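PDB 3OOQ: amidohydrolase from Thermotoga maritima, which probably acts as a metal-dependent hydrolase of the amidohydrolase family, with allantoinase activity only tentatively assigned to it. Local coordinates for residues N246-H251 / K266-V271; G298-L303 / T337-K342. One frame throughout, in Å; residues are numbered along the deposited sequence.

Interaction 1: residues N246-H251 / K266-V271; sequences NLVIEH and KIPVVV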
loop_
_atom_site.group_PDB
_atom_site.type_symbol
_atom_site.label_atom_id
_atom_site.label_comp_id
_atom_site.label_asym_id
_atom_site.label_seq_id
_atom_site.Cartn_x
_atom_site.Cartn_y
_atom_site.Cartn_z
ATOM N N ASN F 246 -12.796 41.005 9.998
ATOM C CA ASN F 246 -12.391 41.025 11.403
ATOM C C ASN F 246 -11.736 39.735 11.820
ATOM O O ASN F 246 -12.149 38.666 11.383
ATOM C CB ASN F 246 -13.593 41.280 12.314
ATOM C CG ASN F 246 -14.199 42.652 12.093
ATOM O OD1 ASN F 246 -13.480 43.589 11.872
ATOM N ND2 ASN F 246 -15.523 42.754 12.133
ATOM N N LEU F 247 -10.738 39.837 12.691
ATOM C CA LEU F 247 -10.059 38.646 13.176
ATOM C C LEU F 247 -9.815 38.641 14.659
ATOM O O LEU F 247 -9.730 39.687 15.307
ATOM C CB LEU F 247 -8.726 38.400 12.429
ATOM C CG LEU F 247 -7.421 39.090 12.864
ATOM C CD1 LEU F 247 -6.204 38.274 12.520
ATOM C CD2 LEU F 247 -7.299 40.448 12.206
ATOM N N VAL F 248 -9.682 37.430 15.172
ATOM C CA VAL F 248 -9.147 37.156 16.482
ATOM C C VAL F 248 -7.995 36.178 16.246
ATOM O O VAL F 248 -8.094 35.279 15.418
ATOM C CB VAL F 248 -10.236 36.496 17.394
ATOM C CG1 VAL F 248 -9.682 36.119 18.741
ATOM C CG2 VAL F 248 -11.470 37.431 17.566
ATOM N N ILE F 249 -6.897 36.360 16.962
ATOM C CA ILE F 249 -5.799 35.403 16.918
ATOM C C ILE F 249 -5.985 34.367 18.027
ATOM O O ILE F 249 -6.182 34.746 19.191
ATOM C CB ILE F 249 -4.457 36.117 17.108
ATOM C CG1 ILE F 249 -4.190 37.123 15.967
ATOM C CG2 ILE F 249 -3.333 35.110 17.234
ATOM C CD1 ILE F 249 -3.835 36.456 14.606
ATOM N N GLU F 250 -5.955 33.082 17.669
ATOM C CA GLU F 250 -6.060 31.998 18.646
ATOM C C GLU F 250 -4.672 31.498 19.019
ATOM O O GLU F 250 -3.827 31.295 18.143
ATOM C CB GLU F 250 -6.875 30.812 18.107
ATOM C CG GLU F 250 -8.107 31.142 17.302
ATOM C CD GLU F 250 -9.075 32.055 18.041
ATOM O OE1 GLU F 250 -9.616 32.960 17.375
ATOM O OE2 GLU F 250 -9.285 31.881 19.274
ATOM N N HIS F 251 -4.472 31.268 20.317
ATOM C CA HIS F 251 -3.182 30.874 20.925
ATOM C C HIS F 251 -2.163 32.023 20.915
ATOM O O HIS F 251 -1.744 32.485 21.984
ATOM C CB HIS F 251 -2.590 29.609 20.302
ATOM C CG HIS F 251 -3.595 28.529 20.048
ATOM N ND1 HIS F 251 -4.225 27.844 21.067
ATOM C CD2 HIS F 251 -4.077 28.011 18.890
ATOM C CE1 HIS F 251 -5.057 26.953 20.548
ATOM N NE2 HIS F 251 -4.982 27.030 19.230
ATOM N N LYS F 266 -5.561 46.918 17.313
ATOM C CA LYS F 266 -6.730 46.470 18.089
ATOM C C LYS F 266 -7.123 45.009 17.800
ATOM O O LYS F 266 -8.311 44.677 17.721
ATOM C CB LYS F 266 -7.943 47.370 17.807
ATOM C CG LYS F 266 -8.062 48.629 18.645
ATOM C CD LYS F 266 -6.981 49.616 18.303
ATOM C CE LYS F 266 -7.418 51.069 18.576
ATOM N NZ LYS F 266 -8.198 51.182 19.837
ATOM N N ILE F 267 -6.130 44.142 17.640
ATOM C CA ILE F 267 -6.400 42.726 17.369
ATOM C C ILE F 267 -6.366 41.932 18.671
ATOM O O ILE F 267 -5.368 41.942 19.398
ATOM C CB ILE F 267 -5.420 42.143 16.327
ATOM C CG1 ILE F 267 -5.560 42.912 15.009
ATOM C CG2 ILE F 267 -5.687 40.621 16.114
ATOM C CD1 ILE F 267 -4.386 42.739 14.041
ATOM N N PRO F 268 -7.473 41.254 18.988
ATOM C CA PRO F 268 -7.442 40.554 20.253
ATOM C C PRO F 268 -6.779 39.195 20.088
ATOM O O PRO F 268 -6.685 38.674 18.956
ATOM C CB PRO F 268 -8.924 40.386 20.592
ATOM C CG PRO F 268 -9.597 40.314 19.253
ATOM C CD PRO F 268 -8.810 41.231 18.357
ATOM N N VAL F 269 -6.338 38.641 21.215
ATOM C CA VAL F 269 -5.650 37.368 21.253
ATOM C C VAL F 269 -6.219 36.507 22.375
ATOM O O VAL F 269 -6.228 36.923 23.537
ATOM C CB VAL F 269 -4.146 37.524 21.488
ATOM C CG1 VAL F 269 -3.456 36.161 21.385
ATOM C CG2 VAL F 269 -3.543 38.509 20.502
ATOM N N VAL F 270 -6.711 35.324 22.011
ATOM C CA VAL F 270 -7.078 34.306 22.990
ATOM C C VAL F 270 -5.835 33.469 23.265
ATOM O O VAL F 270 -5.510 32.555 22.499
ATOM C CB VAL F 270 -8.257 33.404 22.507
ATOM C CG1 VAL F 270 -8.690 32.480 23.618
ATOM C CG2 VAL F 270 -9.460 34.265 22.085
ATOM N N VAL F 271 -5.134 33.801 24.346
ATOM C CA VAL F 271 -3.884 33.120 24.711
ATOM C C VAL F 271 -4.187 31.775 25.377
ATOM O O VAL F 271 -5.305 31.539 25.846
ATOM C CB VAL F 271 -2.940 33.984 25.605
ATOM C CG1 VAL F 271 -2.654 35.327 24.964
ATOM C CG2 VAL F 271 -3.544 34.212 26.991
#
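Strands 247-249 and 269-271 are parallel neighbours in the TIM barrel, paired at Ile249 and Val269. Ile249 N donates to Pro268 O at 3.1 Å. Ile249 O takes Val270 N at 2.9 Å. A weak, bent bond runs from His251 N to Val270 O. On one face of the pair, Ile267 CG2 sits in the notch between Ile249 CG1 (3.8 Å) and Leu247 CG (4.0 Å). Its CG1 and CD1 lie against Leu247 CD2. An alanine here would probably open a gap beneath Leu247 and Ile249, since all three carbons lost are those that touch them. Helix 230-243 packs on this same group through Ile233, Ile237 and Ala240. The chain returns through helix 259-264, so the two strands form a beta-alpha-beta unit of the barrel. On the other face, Val270 CG2, anti to its carbonyl carbon, meets Val248 CG1 at 3.8 Å. Val270 CG2 also lies 3.7 Å from Glu250 OE2. Glu250 and Val270 run side by side, and Glu250 OE1 is held in a salt bridge by Arg224. Val248 CG2 meets Pro268 CG, and the two side chains cross at about a right angle. At the end of the pair, His251 ND1 bonds to Gly272 O, and its ring packs among His63, His226 and His228, a cluster consistent with the metal site of this family.

Interaction 2: residues G298-L303 / T337-K342; sequences GVLIAL and TVNPAK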
loop_
_atom_site.group_PDB
_atom_site.type_symbol
_atom_site.label_atom_id
_atom_site.label_comp_id
_atom_site.label_asym_id
_atom_site.label_seq_id
_atom_site.Cartn_x
_atom_site.Cartn_y
_atom_site.Cartn_z
ATOM N N GLY F 298 -1.049 46.532 26.068
ATOM C CA GLY F 298 -2.382 47.030 25.745
ATOM C C GLY F 298 -3.160 46.194 24.741
ATOM O O GLY F 298 -4.022 46.713 24.038
ATOM N N VAL F 299 -2.852 44.899 24.680
ATOM C CA VAL F 299 -3.610 43.959 23.861
ATOM C C VAL F 299 -4.773 43.413 24.673
ATOM O O VAL F 299 -4.613 43.041 25.841
ATOM C CB VAL F 299 -2.717 42.797 23.355
ATOM C CG1 VAL F 299 -3.502 41.858 22.361
ATOM C CG2 VAL F 299 -1.477 43.354 22.667
ATOM N N LEU F 300 -5.941 43.364 24.040
ATOM C CA LEU F 300 -7.090 42.693 24.601
ATOM C C LEU F 300 -6.950 41.159 24.474
ATOM O O LEU F 300 -6.908 40.614 23.373
ATOM C CB LEU F 300 -8.379 43.167 23.923
ATOM C CG LEU F 300 -9.630 42.403 24.366
ATOM C CD1 LEU F 300 -9.977 42.755 25.809
ATOM C CD2 LEU F 300 -10.791 42.701 23.437
ATOM N N ILE F 301 -6.891 40.476 25.614
ATOM C CA ILE F 301 -6.673 39.040 25.628
ATOM C C ILE F 301 -7.678 38.305 26.502
ATOM O O ILE F 301 -8.251 38.886 27.452
ATOM C CB ILE F 301 -5.218 38.668 26.069
ATOM C CG1 ILE F 301 -5.022 38.868 27.584
ATOM C CG2 ILE F 301 -4.201 39.415 25.241
ATOM C CD1 ILE F 301 -3.636 38.423 28.131
ATOM N N ALA F 302 -7.913 37.039 26.142
ATOM C CA ALA F 302 -8.632 36.089 26.981
ATOM C C ALA F 302 -7.738 34.875 27.155
ATOM O O ALA F 302 -6.803 34.651 26.370
ATOM C CB ALA F 302 -9.947 35.658 26.348
ATOM N N LEU F 303 -8.031 34.097 28.182
ATOM C CA LEU F 303 -7.294 32.873 28.445
ATOM C C LEU F 303 -8.149 31.629 28.183
ATOM O O LEU F 303 -9.232 31.482 28.768
ATOM C CB LEU F 303 -6.759 32.872 29.877
ATOM C CG LEU F 303 -5.962 31.652 30.362
ATOM C CD1 LEU F 303 -4.692 31.408 29.526
ATOM C CD2 LEU F 303 -5.618 31.807 31.840
ATOM N N THR F 337 -13.339 36.110 32.191
ATOM C CA THR F 337 -14.731 36.574 32.305
ATOM C C THR F 337 -15.122 37.642 31.259
ATOM O O THR F 337 -15.564 37.297 30.154
ATOM C CB THR F 337 -15.031 37.043 33.758
ATOM O OG1 THR F 337 -14.009 37.959 34.166
ATOM C CG2 THR F 337 -15.041 35.845 34.738
ATOM N N VAL F 338 -14.953 38.924 31.598
ATOM C CA VAL F 338 -15.396 40.028 30.749
ATOM C C VAL F 338 -14.627 40.136 29.414
ATOM O O VAL F 338 -15.224 40.412 28.381
ATOM C CB VAL F 338 -15.386 41.401 31.533
ATOM C CG1 VAL F 338 -13.984 41.764 32.039
ATOM C CG2 VAL F 338 -15.962 42.551 30.670
ATOM N N ASN F 339 -13.313 39.936 29.438
ATOM C CA ASN F 339 -12.509 39.942 28.189
ATOM C C ASN F 339 -12.954 38.882 27.159
ATOM O O ASN F 339 -13.276 39.246 26.028
ATOM C CB ASN F 339 -11.012 39.805 28.495
ATOM C CG ASN F 339 -10.411 41.051 29.119
ATOM O OD1 ASN F 339 -11.123 41.906 29.640
ATOM N ND2 ASN F 339 -9.076 41.156 29.075
ATOM N N PRO F 340 -12.992 37.572 27.538
ATOM C CA PRO F 340 -13.560 36.597 26.596
ATOM C C PRO F 340 -14.974 36.977 26.169
ATOM O O PRO F 340 -15.260 36.946 24.977
ATOM C CB PRO F 340 -13.570 35.271 27.377
ATOM C CG PRO F 340 -13.253 35.628 28.807
ATOM C CD PRO F 340 -12.474 36.915 28.752
ATOM N N ALA F 341 -15.833 37.378 27.116
ATOM C CA ALA F 341 -17.169 37.888 26.747
ATOM C C ALA F 341 -17.098 38.945 25.628
ATOM O O ALA F 341 -17.867 38.915 24.656
ATOM C CB ALA F 341 -17.886 38.457 27.971
ATOM N N LYS F 342 -16.173 39.876 25.785
ATOM C CA LYS F 342 -16.048 41.015 24.880
ATOM C C LYS F 342 -15.538 40.527 23.506
ATOM O O LYS F 342 -16.082 40.901 22.470
ATOM C CB LYS F 342 -15.144 42.087 25.526
ATOM C CG LYS F 342 -14.647 43.216 24.631
ATOM C CD LYS F 342 -15.558 44.423 24.698
ATOM C CE LYS F 342 -15.102 45.561 23.781
ATOM N NZ LYS F 342 -14.211 46.494 24.530
#
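The flat amide of Asn339 has a leucine methyl on one face and a backbone carbonyl at its edge. Leu300 CD1 sits over the face, almost directly above CG, at 3.7 Å from Asn339 CG. At the edge, Asn339 ND2 donates to Ile301 O at 2.9 Å, with an N-H...O angle of 154°. The N-H used is the one on the CB side of the amide. The acceptor lies nearly in the amide plane, and the donor lies in the plane of the Ile301 carbonyl. Bond and methyl together should limit the rotation of the amide. Asn339 CG is anti to its own carbonyl carbon (chi1 -72°), which places CG on the strand side of the first helical turn. The Pro340 ring makes the second contact. Ala302 CB lies over one face of it, 3.7 Å from Pro340 CD and 3.7 Å from Pro340 CA. Ala302 CA and Pro340 CA, 5.0 Å apart, are the nearest CA pair across the contact. Towards the surface, Leu300 CD2 reaches Lys342 CG at 4.1 Å, and the two side chains cross at about a right angle. Here the start of helix 338-343 passes across strand 301-303 of the barrel. Pro340 also touches Val60 and Ala62 of strand 54-64, which puts the helix against both strands. Strand 269-271 pairs with 301-303 through Leu300 and Ala302, and helix 290-297 packs on Ile301.

In the fold
Strand 301-303 is the next strand after 269-271, so the two interactions share a stretch of the barrel wall. Val271 N lies 2.8 Å from Ala302 O, and Val269 N lies 3.0 Å from Leu300 O, both probable hydrogen bonds. Interaction 1 is the more buried of the two. It joins strand to strand, and its polar bonds all run between backbone atoms, with branched side chains packed on both faces. Interaction 2 joins a strand to a helix and reaches the surface at Lys342. Its one hydrogen bond comes from a side chain. Ala62 of strand 54-64 touches Val270 of interaction 1 and Pro340 of interaction 2.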